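Side-chain contacts in aminopentol aminotransferase (Sphingopyxis macrogoltabida, PDB 6HBS), which uses pyridoxal 5'-phosphate to deaminate aminopentol (hydrolysed fumonisin B1) to its 2-keto derivative, preferably passing the amino group to pyruvate: residues P64-Y69 and G235-R240; V96-A101 and V293-A298; E100-M105 and A268-N273; M126-A131 and R280-T285; T215-C220 and L247-D252. All blocks are in the same frame, centred on the assembly; numbering follows the deposited sequence.

Contact 1: P64-Y69 and G235-R240; sequences PNLLGY and GFRVAR
Leu66 and Arg237 pack side by side where two loops meet in the interior of this fold type I, class III aminotransferase. The 64-69 loop leads to helix 72-82. The 235-240 loop lies between strands 226-230 and 253-256 of the large mixed sheet.

The two side chains run alongside each other in opposite senses. Arg237 has CG anti to its carbonyl carbon (chi1 -82°) and is then extended as far as NE. This lays its aliphatic part and its flat end along Leu66. In Leu66, CG anti to the backbone N (chi1 -177°) swings CD1 over the arginine. Leu66 CD1 is 3.6 Å from Arg237 CG, and it also sits over the centre of one guanidinium face, 3.9 Å above the plane. The other methyl, Leu66 CD2, is 4.3 Å from Phe236 CB. The Phe236 ring turns off to Leu302 and Ile305 of helix 292-307.

The polar end of Arg237 is buried. Main-chain carbonyls take two of its nitrogens. NE bonds to Leu380 O and NH1 to Gly63 O, which should hold the group against rotation. The arginine side chain lies about 6 Å from that of Lys258, the cofactor lysine by similarity, and about 10 Å from the bound PLP. At the guanidinium edge, Asn65 O is 2.9 Å from Arg237 NH2, near the plane, but the angle is poor for a hydrogen bond.

Contact 2: V96-A101 and V293-A298; sequences VNLAEA and VPMAAA
Leu98 and Met295 lie nearly perpendicular to each other where helix 94-105 meets helix 292-307. The backbones come close here, with the CA atoms of Leu98 and Met295 6.6 Å apart.

Leu98 points toward helix 292-307. Its CG is anti to the backbone N (chi1 173°), and its two methyls divide the work. CD2 of Leu98 meets the side of the methionine, 3.6 Å from Met295 CG and a little farther from CB. CD1 of Leu98 rests on Ala298 CB at 3.7 Å. Met295 offers only the root of its side chain to Leu98. Beyond CG it runs extended and leads away; the side chain also packs on Ile266. Ala298 is one turn further on, and its small side chain points at the leucine.

The three residues are buried, and the contact is purely apolar. Phe114 of strand 111-115 also touches Leu98. The far side of helix 94-105 faces the second subunit, where Glu100 forms a salt bridge with Arg13 of that subunit.

Leu98 also touches Ile299 and Leu302. Together with Met295 and Ala298 they make a four-residue hole on helix 292-307, and Leu98 enters it as in knobs-into-holes helix packing.

Contact 3: E100-M105 and A268-N273; sequences EAFVGM and ALLGSN. With MG (magnesium ion), chain D.
Phe102 takes a leucine methyl on its ring face, while the next residue, Val103, gives its backbone carbonyl to a magnesium ion. Leu270 CD2 lies 4.0 Å from the centroid of the Phe102 ring and 9° off the ring normal. This is a CH-pi contact over the face. The two side chains lie nearly perpendicular. Leu270 CD1 reaches the rim at Phe102 CD1 and continues to Val103, where CG2 is 4.1 Å away. Ala268 CB approaches Phe102 CE2 obliquely. The Phe102 chi1 of -148° is away from a staggered value, which may cost some strain. Trp256 and Phe260 add edge-to-face contacts to the ring.

Val103 O binds the magnesium at 2.2 Å. Val106 O, Ala109 O and two waters are further ligands. One of these waters donates a hydrogen bond to Gly104 O, 2.9 Å from the water oxygen. The ion thus ties helix 94-105 to the chain that follows it.

Strand 267-271 runs antiparallel between strands 111-115 and 253-256. Helix 94-105 lies across this part of the sheet, its segment crossing the strand at -51° with axes 9.5 Å apart. Met105, nearly one turn on from Phe102, packs against Leu302 and Ile305 of helix 292-307.

Contact 4: M126-A131 and R280-T285; sequences MVLARA and RDIFVT
Ile282 packs on Val127, Leu128 and Ala131 of helix 118-133, an apolar contact on the side of this fold type I enzyme that faces the second subunit. Ile282 is the first residue to leave helical geometry after helix 276-281, and its side chain points at helix 118-133.

Its branches touch different residues. CG2 of Ile282 sits between two groups one helical turn apart. It is 3.7 Å from Val127 CG1 and 3.8 Å from Ala131 CB. The other branch has CG1 between the backbone N and the carbonyl carbon (chi1 63°), a crowded position. From there the chain extends to carry CD1 to Leu128. Replacing Ile282 with an alanine would remove both branches and would probably open a gap beside Val127, Leu128 and Ala131.

Leu128 continues the apolar patch to Ala278 and Ala279 of helix 276-281 and to Trp111. The second subunit borders the contact closely. Ala157 of that subunit packs on Val127, Phe283 O accepts a hydrogen bond from Thr153 of that subunit, and Thr285 OG1 is hydrogen-bonded to His25 N of the second subunit. The loop after Ile282 is therefore part of the dimer interface. Ile282 CD1 lies 4.0 Å from Leu128 CB.

Contact 5: T215-C220 and L247-D252; sequences TARKCC and LGIEPD
Arg217 reaches from helix 210-223 to Glu250 and Asp252 in the loop before strand 253-256. The helix lies on the beta-alpha-beta crossover that links the neighbouring parallel strands 189-194 and 226-230.

The arginine leaves the helix with CG anti to the backbone N (chi1 176°) and bends at chi2 and chi3. Its stem is covered by Ile249, with CG2 3.8 Å from Arg217 CB. The guanidinium then meets its acceptors edge-on. NH1 gives Glu250 O a bond of 2.9 Å at 159°, lying in the carbonyl plane. NH1 also makes a weak bond to Asp252 OD1 at 3.1 Å. NH2 forms the salt bridge to Asp252 and a second one to Asp221 of its own helix.

Both oxygens of Asp252 have further donors: Lys274 NZ for OD1 and Leu227 N for OD2. This supply of donors would probably keep the carboxylate ionised. The carboxylate of Glu250 is paired instead with Arg107. A leucine here has no N-H groups to give, so Asp252 would probably be left without its charged partner from the helix, and Glu250 O without this donor.

The guanidinium and carboxylate planes of Arg217 and Asp252 are 71° apart, yet Asp252 OD2 still turns its syn lone pair to Arg217 NH2, 2.9 Å away.

Contacts 2 and 3 both start from helix 94-105 and share Glu100 and Ala101, with centres 11 Å apart. Contact 3 is the junction of the set. It touches contact 1 where Phe236 packs on Met105 and Phe102, and contact 4 where Leu269 meets Leu128. A probable hydrogen bond from Ser272 N to Asp252 O joins it to contact 5. Contact 5 is nested along the chain inside the loops closed by contacts 2, 3 and 4, whereas contact 1 crosses all the others. Contacts 1 and 4 lie about 28 Å apart between centres. The five contacts together tie helices and loops of the large domain to one another and to its mixed sheet, and contacts 1 to 4 also touch the second subunit.

Contact 1: P64-Y69 and G235-R240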
# COMPACT_ATOMS: atom_id res chain seq x y z
N PRO A 64 7.12 -10.83 -7.11
CA PRO A 64 6.63 -10.00 -8.21
C PRO A 64 7.18 -10.25 -9.62
O PRO A 64 6.46 -10.01 -10.57
CB PRO A 64 7.02 -8.59 -7.75
CG PRO A 64 6.88 -8.67 -6.23
CD PRO A 64 7.41 -10.05 -5.90
N ASN A 65 8.41 -10.73 -9.75
CA ASN A 65 8.99 -10.93 -11.07
C ASN A 65 8.50 -12.28 -11.64
O ASN A 65 9.18 -13.30 -11.51
CB ASN A 65 10.51 -10.84 -11.07
CG ASN A 65 11.07 -11.02 -12.48
OD1 ASN A 65 10.42 -10.60 -13.45
ND2 ASN A 65 12.25 -11.61 -12.57
N LEU A 66 7.35 -12.25 -12.31
CA LEU A 66 6.74 -13.45 -12.91
C LEU A 66 7.31 -13.67 -14.32
O LEU A 66 7.52 -14.81 -14.71
CB LEU A 66 5.23 -13.29 -12.99
CG LEU A 66 4.43 -14.49 -13.53
CD1 LEU A 66 4.47 -15.69 -12.58
CD2 LEU A 66 3.00 -14.11 -13.80
N LEU A 67 7.51 -12.59 -15.08
CA LEU A 67 7.72 -12.72 -16.54
C LEU A 67 9.09 -12.18 -16.96
O LEU A 67 9.42 -12.20 -18.17
CB LEU A 67 6.59 -11.97 -17.25
CG LEU A 67 5.20 -12.55 -17.04
CD1 LEU A 67 4.13 -11.71 -17.73
CD2 LEU A 67 5.14 -13.99 -17.52
N GLY A 68 9.88 -11.70 -16.00
CA GLY A 68 11.16 -11.08 -16.28
C GLY A 68 11.19 -9.60 -15.98
O GLY A 68 10.24 -8.84 -16.29
N TYR A 69 12.29 -9.18 -15.36
CA TYR A 69 12.46 -7.78 -15.07
C TYR A 69 12.53 -6.96 -16.35
O TYR A 69 13.32 -7.29 -17.25
CB TYR A 69 13.74 -7.56 -14.28
CG TYR A 69 13.79 -8.13 -12.88
CD1 TYR A 69 13.05 -7.58 -11.84
CD2 TYR A 69 14.64 -9.18 -12.57
CE1 TYR A 69 13.19 -8.04 -10.54
CE2 TYR A 69 14.78 -9.65 -11.28
CZ TYR A 69 14.05 -9.07 -10.25
OH TYR A 69 14.21 -9.54 -8.97
N GLY A 235 -0.36 -17.07 -6.43
CA GLY A 235 -1.22 -16.76 -7.53
C GLY A 235 -0.41 -16.65 -8.83
O GLY A 235 0.65 -16.04 -8.87
N PHE A 236 -0.90 -17.36 -9.86
CA PHE A 236 -0.40 -17.40 -11.22
C PHE A 236 0.91 -18.17 -11.36
O PHE A 236 1.43 -18.26 -12.49
CB PHE A 236 -0.26 -16.00 -11.82
CG PHE A 236 -1.59 -15.32 -11.92
CD1 PHE A 236 -2.61 -15.93 -12.62
CD2 PHE A 236 -1.81 -14.08 -11.34
CE1 PHE A 236 -3.84 -15.30 -12.73
CE2 PHE A 236 -3.04 -13.46 -11.48
CZ PHE A 236 -4.04 -14.06 -12.17
N ARG A 237 1.42 -18.78 -10.29
CA ARG A 237 2.50 -19.76 -10.45
C ARG A 237 1.98 -21.20 -10.21
O ARG A 237 2.69 -22.16 -10.46
CB ARG A 237 3.69 -19.40 -9.55
CG ARG A 237 4.64 -18.35 -10.12
CD ARG A 237 5.85 -18.22 -9.22
NE ARG A 237 6.77 -17.21 -9.68
CZ ARG A 237 6.70 -15.92 -9.35
NH1 ARG A 237 5.67 -15.49 -8.63
NH2 ARG A 237 7.66 -15.08 -9.73
N VAL A 238 0.73 -21.35 -9.77
CA VAL A 238 0.10 -22.67 -9.62
C VAL A 238 -0.83 -22.92 -10.83
O VAL A 238 -0.86 -24.00 -11.38
CB VAL A 238 -0.64 -22.80 -8.27
CG1 VAL A 238 -1.46 -24.08 -8.20
CG2 VAL A 238 0.33 -22.72 -7.11
N ALA A 239 -1.58 -21.90 -11.23
CA ALA A 239 -2.57 -22.01 -12.27
C ALA A 239 -2.87 -20.62 -12.82
O ALA A 239 -2.37 -19.63 -12.26
CB ALA A 239 -3.82 -22.66 -11.70
N ARG A 240 -3.71 -20.56 -13.88
CA ARG A 240 -4.17 -19.30 -14.51
C ARG A 240 -5.47 -18.81 -13.83
O ARG A 240 -6.15 -17.87 -14.27
CB ARG A 240 -4.34 -19.49 -16.02
CG ARG A 240 -3.02 -19.67 -16.77
CD ARG A 240 -3.18 -19.98 -18.24
NE ARG A 240 -1.92 -19.93 -18.98
CZ ARG A 240 -1.04 -20.93 -19.07
NH1 ARG A 240 -1.32 -22.08 -18.48
NH2 ARG A 240 0.12 -20.76 -19.67

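Contact 2: V96-A101 and V293-A298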
# COMPACT_ATOMS: atom_id res chain seq x y z
N VAL A 96 -12.08 -0.34 -15.27
CA VAL A 96 -13.20 -1.17 -15.68
C VAL A 96 -12.69 -2.36 -16.50
O VAL A 96 -13.12 -3.50 -16.26
CB VAL A 96 -14.30 -0.37 -16.42
CG1 VAL A 96 -15.45 -1.29 -16.84
CG2 VAL A 96 -14.81 0.78 -15.58
N ASN A 97 -11.77 -2.10 -17.43
CA ASN A 97 -11.18 -3.14 -18.27
C ASN A 97 -10.42 -4.16 -17.41
O ASN A 97 -10.50 -5.35 -17.65
CB ASN A 97 -10.27 -2.56 -19.34
CG ASN A 97 -11.05 -1.68 -20.29
OD1 ASN A 97 -11.53 -0.62 -19.91
ND2 ASN A 97 -11.27 -2.14 -21.49
N LEU A 98 -9.67 -3.66 -16.42
CA LEU A 98 -8.91 -4.56 -15.53
C LEU A 98 -9.87 -5.44 -14.72
O LEU A 98 -9.66 -6.65 -14.65
CB LEU A 98 -7.98 -3.75 -14.63
CG LEU A 98 -7.26 -4.53 -13.55
CD1 LEU A 98 -6.35 -5.59 -14.14
CD2 LEU A 98 -6.52 -3.59 -12.64
N ALA A 99 -10.92 -4.86 -14.13
CA ALA A 99 -11.85 -5.63 -13.33
C ALA A 99 -12.53 -6.69 -14.20
O ALA A 99 -12.71 -7.82 -13.75
CB ALA A 99 -12.85 -4.75 -12.64
N GLU A 100 -12.90 -6.32 -15.43
CA GLU A 100 -13.49 -7.29 -16.38
C GLU A 100 -12.50 -8.44 -16.63
O GLU A 100 -12.88 -9.60 -16.62
CB GLU A 100 -13.89 -6.64 -17.71
CG GLU A 100 -15.13 -5.80 -17.57
CD GLU A 100 -15.47 -4.88 -18.74
OE1 GLU A 100 -14.56 -4.60 -19.56
OE2 GLU A 100 -16.63 -4.43 -18.80
N ALA A 101 -11.25 -8.10 -16.89
CA ALA A 101 -10.26 -9.13 -17.24
C ALA A 101 -10.06 -10.07 -16.05
O ALA A 101 -10.03 -11.31 -16.20
CB ALA A 101 -8.97 -8.52 -17.69
N VAL A 293 -1.45 3.52 -13.94
CA VAL A 293 -0.28 2.89 -14.57
C VAL A 293 -0.13 1.44 -14.08
O VAL A 293 0.07 0.53 -14.88
CB VAL A 293 1.00 3.73 -14.43
CG1 VAL A 293 2.28 2.97 -14.85
CG2 VAL A 293 0.89 5.02 -15.26
N PRO A 294 -0.21 1.15 -12.77
CA PRO A 294 -0.17 -0.24 -12.30
C PRO A 294 -1.32 -1.06 -12.89
O PRO A 294 -1.12 -2.23 -13.15
CB PRO A 294 -0.21 -0.11 -10.77
CG PRO A 294 0.37 1.26 -10.53
CD PRO A 294 -0.19 2.11 -11.65
N MET A 295 -2.48 -0.44 -13.14
CA MET A 295 -3.58 -1.14 -13.72
C MET A 295 -3.30 -1.50 -15.19
O MET A 295 -3.71 -2.61 -15.65
CB MET A 295 -4.87 -0.33 -13.61
CG MET A 295 -5.34 -0.18 -12.17
SD MET A 295 -6.95 0.57 -12.13
CE MET A 295 -7.03 0.95 -10.39
N ALA A 296 -2.65 -0.61 -15.92
CA ALA A 296 -2.26 -0.87 -17.32
C ALA A 296 -1.26 -2.03 -17.38
O ALA A 296 -1.35 -2.94 -18.26
CB ALA A 296 -1.70 0.40 -17.95
N ALA A 297 -0.28 -2.00 -16.49
CA ALA A 297 0.66 -3.13 -16.37
C ALA A 297 -0.06 -4.45 -16.05
O ALA A 297 0.28 -5.50 -16.60
CB ALA A 297 1.71 -2.82 -15.36
N ALA A 298 -1.08 -4.40 -15.19
CA ALA A 298 -1.78 -5.60 -14.78
C ALA A 298 -2.57 -6.14 -15.97
O ALA A 298 -2.62 -7.35 -16.19
CB ALA A 298 -2.68 -5.31 -13.59

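Contact 3: E100-M105 and A268-N273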
# COMPACT_ATOMS: atom_id res chain seq x y z
N GLU A 100 -12.90 -6.32 -15.43
CA GLU A 100 -13.49 -7.29 -16.38
C GLU A 100 -12.50 -8.44 -16.63
O GLU A 100 -12.88 -9.60 -16.62
CB GLU A 100 -13.89 -6.64 -17.71
CG GLU A 100 -15.13 -5.80 -17.57
CD GLU A 100 -15.47 -4.88 -18.74
OE1 GLU A 100 -14.56 -4.60 -19.56
OE2 GLU A 100 -16.63 -4.43 -18.80
N ALA A 101 -11.25 -8.10 -16.89
CA ALA A 101 -10.26 -9.13 -17.24
C ALA A 101 -10.06 -10.07 -16.05
O ALA A 101 -10.03 -11.31 -16.20
CB ALA A 101 -8.97 -8.52 -17.69
N PHE A 102 -9.90 -9.50 -14.86
CA PHE A 102 -9.53 -10.31 -13.70
C PHE A 102 -10.73 -11.19 -13.30
O PHE A 102 -10.56 -12.36 -13.06
CB PHE A 102 -9.01 -9.42 -12.57
CG PHE A 102 -7.95 -10.02 -11.68
CD1 PHE A 102 -7.98 -11.36 -11.31
CD2 PHE A 102 -6.94 -9.22 -11.16
CE1 PHE A 102 -7.00 -11.90 -10.49
CE2 PHE A 102 -5.98 -9.75 -10.31
CZ PHE A 102 -6.02 -11.08 -9.97
N VAL A 103 -11.93 -10.62 -13.28
CA VAL A 103 -13.13 -11.35 -12.95
C VAL A 103 -13.38 -12.46 -13.99
O VAL A 103 -13.81 -13.58 -13.62
CB VAL A 103 -14.35 -10.43 -12.86
CG1 VAL A 103 -15.65 -11.21 -12.91
CG2 VAL A 103 -14.30 -9.55 -11.63
N GLY A 104 -13.10 -12.17 -15.27
CA GLY A 104 -13.26 -13.17 -16.30
C GLY A 104 -12.33 -14.37 -16.10
O GLY A 104 -12.68 -15.46 -16.49
N MET A 105 -11.14 -14.17 -15.52
CA MET A 105 -10.13 -15.23 -15.42
C MET A 105 -10.36 -16.12 -14.19
O MET A 105 -9.90 -17.23 -14.18
CB MET A 105 -8.72 -14.63 -15.32
CG MET A 105 -8.22 -14.07 -16.66
SD MET A 105 -6.75 -13.03 -16.51
CE MET A 105 -5.49 -14.26 -16.21
N ALA A 268 -5.30 -7.16 -5.11
CA ALA A 268 -6.70 -7.29 -5.43
C ALA A 268 -7.40 -8.23 -4.46
O ALA A 268 -6.81 -9.23 -4.02
CB ALA A 268 -6.90 -7.83 -6.83
N LEU A 269 -8.67 -7.91 -4.22
CA LEU A 269 -9.66 -8.82 -3.65
C LEU A 269 -10.68 -9.22 -4.72
O LEU A 269 -11.37 -8.36 -5.27
CB LEU A 269 -10.34 -8.13 -2.46
CG LEU A 269 -11.35 -9.02 -1.71
CD1 LEU A 269 -10.65 -10.25 -1.18
CD2 LEU A 269 -12.00 -8.26 -0.56
N LEU A 270 -10.80 -10.52 -5.00
CA LEU A 270 -11.78 -11.10 -5.96
C LEU A 270 -12.87 -11.80 -5.16
O LEU A 270 -12.57 -12.47 -4.18
CB LEU A 270 -11.07 -12.08 -6.89
CG LEU A 270 -10.36 -11.51 -8.13
CD1 LEU A 270 -11.34 -11.16 -9.24
CD2 LEU A 270 -9.54 -10.29 -7.77
N GLY A 271 -14.14 -11.58 -5.52
CA GLY A 271 -15.21 -12.06 -4.66
C GLY A 271 -16.41 -12.50 -5.46
O GLY A 271 -16.61 -12.01 -6.56
N SER A 272 -17.15 -13.48 -4.92
CA SER A 272 -18.37 -13.94 -5.53
C SER A 272 -19.52 -12.98 -5.16
O SER A 272 -19.43 -12.19 -4.21
CB SER A 272 -18.68 -15.36 -5.11
OG SER A 272 -19.18 -15.37 -3.80
N ASN A 273 -20.60 -13.05 -5.94
CA ASN A 273 -21.80 -12.24 -5.74
C ASN A 273 -22.35 -12.39 -4.32
O ASN A 273 -22.91 -11.47 -3.79
CB ASN A 273 -22.84 -12.54 -6.82
CG ASN A 273 -22.54 -11.77 -8.08
OD1 ASN A 273 -21.99 -10.67 -8.02
ND2 ASN A 273 -22.86 -12.34 -9.24
MG MG D . -15.31 -15.04 -12.87
O HOH W 1 -14.58 -16.52 -14.62
O HOH W 2 -17.12 -14.17 -14.26

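Contact 4: M126-A131 and R280-T285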
# COMPACT_ATOMS: atom_id res chain seq x y z
N MET A 126 -10.97 -9.72 5.66
CA MET A 126 -11.29 -9.96 7.10
C MET A 126 -12.49 -9.09 7.51
O MET A 126 -13.47 -9.60 8.07
CB MET A 126 -10.08 -9.63 7.97
CG MET A 126 -10.39 -9.61 9.45
SD MET A 126 -8.93 -9.20 10.37
CE MET A 126 -8.97 -7.41 10.25
N VAL A 127 -12.44 -7.79 7.19
CA VAL A 127 -13.49 -6.85 7.52
C VAL A 127 -14.78 -7.19 6.75
O VAL A 127 -15.87 -7.22 7.35
CB VAL A 127 -13.02 -5.40 7.31
CG1 VAL A 127 -14.16 -4.41 7.49
CG2 VAL A 127 -11.88 -5.06 8.23
N LEU A 128 -14.67 -7.46 5.44
CA LEU A 128 -15.80 -7.89 4.62
C LEU A 128 -16.51 -9.08 5.29
O LEU A 128 -17.73 -9.08 5.39
CB LEU A 128 -15.32 -8.27 3.22
CG LEU A 128 -16.37 -8.38 2.13
CD1 LEU A 128 -15.70 -8.25 0.75
CD2 LEU A 128 -17.12 -9.70 2.16
N ALA A 129 -15.75 -10.11 5.69
CA ALA A 129 -16.35 -11.34 6.22
C ALA A 129 -17.14 -11.07 7.51
O ALA A 129 -18.23 -11.63 7.68
CB ALA A 129 -15.29 -12.40 6.41
N ARG A 130 -16.62 -10.20 8.38
CA ARG A 130 -17.29 -9.81 9.59
C ARG A 130 -18.57 -9.04 9.25
O ARG A 130 -19.61 -9.32 9.84
CB ARG A 130 -16.34 -9.01 10.48
CG ARG A 130 -15.22 -9.84 11.08
CD ARG A 130 -14.21 -9.04 11.88
NE ARG A 130 -13.43 -9.97 12.68
CZ ARG A 130 -12.24 -9.72 13.20
NH1 ARG A 130 -11.66 -8.54 12.97
NH2 ARG A 130 -11.65 -10.64 13.95
N ALA A 131 -18.51 -8.08 8.30
CA ALA A 131 -19.71 -7.37 7.82
C ALA A 131 -20.76 -8.33 7.26
O ALA A 131 -21.96 -8.13 7.49
CB ALA A 131 -19.37 -6.32 6.79
N ARG A 280 -19.74 -3.62 -0.45
CA ARG A 280 -20.21 -2.21 -0.59
C ARG A 280 -20.35 -1.51 0.76
O ARG A 280 -20.24 -0.28 0.83
CB ARG A 280 -21.53 -2.18 -1.35
CG ARG A 280 -21.41 -2.70 -2.77
CD ARG A 280 -22.78 -2.84 -3.40
NE ARG A 280 -23.36 -1.54 -3.65
CZ ARG A 280 -24.59 -1.35 -4.12
NH1 ARG A 280 -25.40 -2.39 -4.26
NH2 ARG A 280 -25.02 -0.13 -4.40
N ASP A 281 -20.66 -2.26 1.83
CA ASP A 281 -20.97 -1.68 3.13
C ASP A 281 -19.70 -1.24 3.85
O ASP A 281 -19.71 -0.29 4.59
CB ASP A 281 -21.72 -2.64 4.06
CG ASP A 281 -23.16 -2.93 3.69
OD1 ASP A 281 -23.74 -2.18 2.87
OD2 ASP A 281 -23.70 -3.93 4.20
N ILE A 282 -18.61 -1.99 3.67
CA ILE A 282 -17.35 -1.66 4.35
C ILE A 282 -16.74 -0.41 3.71
O ILE A 282 -17.06 -0.08 2.59
CB ILE A 282 -16.34 -2.84 4.34
CG1 ILE A 282 -15.91 -3.21 2.91
CG2 ILE A 282 -16.91 -4.01 5.11
CD1 ILE A 282 -14.86 -4.29 2.84
N PHE A 283 -15.85 0.25 4.45
CA PHE A 283 -15.11 1.43 3.94
C PHE A 283 -13.61 1.11 3.95
O PHE A 283 -12.97 1.06 5.01
CB PHE A 283 -15.37 2.71 4.74
CG PHE A 283 -14.73 3.92 4.09
CD1 PHE A 283 -15.26 4.44 2.91
CD2 PHE A 283 -13.54 4.44 4.56
CE1 PHE A 283 -14.66 5.51 2.27
CE2 PHE A 283 -12.94 5.53 3.93
CZ PHE A 283 -13.50 6.06 2.79
N VAL A 284 -13.09 0.95 2.74
CA VAL A 284 -11.68 0.69 2.51
C VAL A 284 -11.27 1.58 1.32
O VAL A 284 -12.03 1.75 0.36
CB VAL A 284 -11.41 -0.80 2.28
CG1 VAL A 284 -11.78 -1.66 3.48
CG2 VAL A 284 -12.09 -1.32 1.02
N THR A 285 -10.11 2.21 1.44
CA THR A 285 -9.61 3.09 0.38
C THR A 285 -8.12 3.32 0.60
O THR A 285 -7.59 3.05 1.68
CB THR A 285 -10.38 4.42 0.41
OG1 THR A 285 -10.26 5.10 -0.84
CG2 THR A 285 -9.95 5.32 1.56

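Contact 5: T215-C220 and L247-D252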
# COMPACT_ATOMS: atom_id res chain seq x y z
N THR A 215 -12.94 -30.06 3.53
CA THR A 215 -13.49 -29.73 4.81
C THR A 215 -13.62 -28.20 4.98
O THR A 215 -14.60 -27.72 5.52
CB THR A 215 -12.65 -30.33 5.93
OG1 THR A 215 -12.60 -31.74 5.71
CG2 THR A 215 -13.22 -29.99 7.29
N ALA A 216 -12.64 -27.43 4.50
CA ALA A 216 -12.76 -25.98 4.60
C ALA A 216 -14.04 -25.54 3.87
O ALA A 216 -14.83 -24.73 4.40
CB ALA A 216 -11.51 -25.32 4.04
N ARG A 217 -14.25 -26.07 2.67
CA ARG A 217 -15.35 -25.59 1.82
C ARG A 217 -16.69 -26.02 2.44
O ARG A 217 -17.65 -25.26 2.47
CB ARG A 217 -15.19 -26.10 0.39
CG ARG A 217 -16.32 -25.74 -0.57
CD ARG A 217 -16.46 -24.26 -0.94
NE ARG A 217 -17.07 -23.45 0.10
CZ ARG A 217 -17.21 -22.11 0.08
NH1 ARG A 217 -16.55 -21.38 -0.81
NH2 ARG A 217 -18.02 -21.52 0.95
N LYS A 218 -16.75 -27.26 2.94
CA LYS A 218 -17.98 -27.80 3.52
C LYS A 218 -18.36 -27.11 4.84
O LYS A 218 -19.51 -26.79 5.06
CB LYS A 218 -17.84 -29.32 3.71
CG LYS A 218 -19.01 -29.99 4.42
CD LYS A 218 -18.78 -31.47 4.71
CE LYS A 218 -17.73 -31.73 5.77
NZ LYS A 218 -18.12 -31.19 7.09
N CYS A 219 -17.41 -26.86 5.74
CA CYS A 219 -17.71 -26.17 6.96
C CYS A 219 -18.17 -24.73 6.67
O CYS A 219 -19.10 -24.21 7.32
CB CYS A 219 -16.51 -26.14 7.90
SG CYS A 219 -16.14 -27.77 8.58
N CYS A 220 -17.53 -24.09 5.69
CA CYS A 220 -17.94 -22.76 5.31
C CYS A 220 -19.37 -22.81 4.77
O CYS A 220 -20.21 -22.04 5.20
CB CYS A 220 -16.95 -22.13 4.32
SG CYS A 220 -15.47 -21.50 5.14
N LEU A 247 -7.93 -28.67 -7.27
CA LEU A 247 -8.61 -29.45 -6.21
C LEU A 247 -10.13 -29.44 -6.39
O LEU A 247 -10.83 -30.06 -5.59
CB LEU A 247 -8.25 -28.89 -4.82
CG LEU A 247 -6.78 -28.95 -4.43
CD1 LEU A 247 -6.59 -28.56 -2.97
CD2 LEU A 247 -6.19 -30.34 -4.67
N GLY A 248 -10.66 -28.70 -7.36
CA GLY A 248 -12.12 -28.55 -7.53
C GLY A 248 -12.78 -27.80 -6.37
O GLY A 248 -13.97 -27.94 -6.15
N ILE A 249 -12.03 -26.96 -5.66
CA ILE A 249 -12.58 -26.21 -4.53
C ILE A 249 -12.48 -24.72 -4.85
O ILE A 249 -11.37 -24.21 -4.98
CB ILE A 249 -11.84 -26.54 -3.22
CG1 ILE A 249 -11.93 -28.03 -2.88
CG2 ILE A 249 -12.37 -25.67 -2.08
CD1 ILE A 249 -13.32 -28.48 -2.50
N GLU A 250 -13.64 -24.05 -4.93
CA GLU A 250 -13.73 -22.61 -5.19
C GLU A 250 -13.98 -21.86 -3.89
O GLU A 250 -14.94 -22.12 -3.16
CB GLU A 250 -14.83 -22.29 -6.20
CG GLU A 250 -14.52 -22.81 -7.58
CD GLU A 250 -15.55 -22.46 -8.65
OE1 GLU A 250 -15.45 -22.99 -9.76
OE2 GLU A 250 -16.43 -21.63 -8.37
N PRO A 251 -13.15 -20.85 -3.57
CA PRO A 251 -13.43 -20.00 -2.42
C PRO A 251 -14.56 -18.99 -2.71
O PRO A 251 -15.02 -18.86 -3.84
CB PRO A 251 -12.08 -19.29 -2.21
CG PRO A 251 -11.55 -19.16 -3.63
CD PRO A 251 -11.94 -20.46 -4.30
N ASP A 252 -14.96 -18.27 -1.67
CA ASP A 252 -15.84 -17.13 -1.78
C ASP A 252 -15.05 -15.86 -2.11
O ASP A 252 -15.52 -15.05 -2.89
CB ASP A 252 -16.62 -16.94 -0.49
CG ASP A 252 -17.41 -18.20 -0.15
OD1 ASP A 252 -18.08 -18.67 -1.05
OD2 ASP A 252 -17.25 -18.73 0.94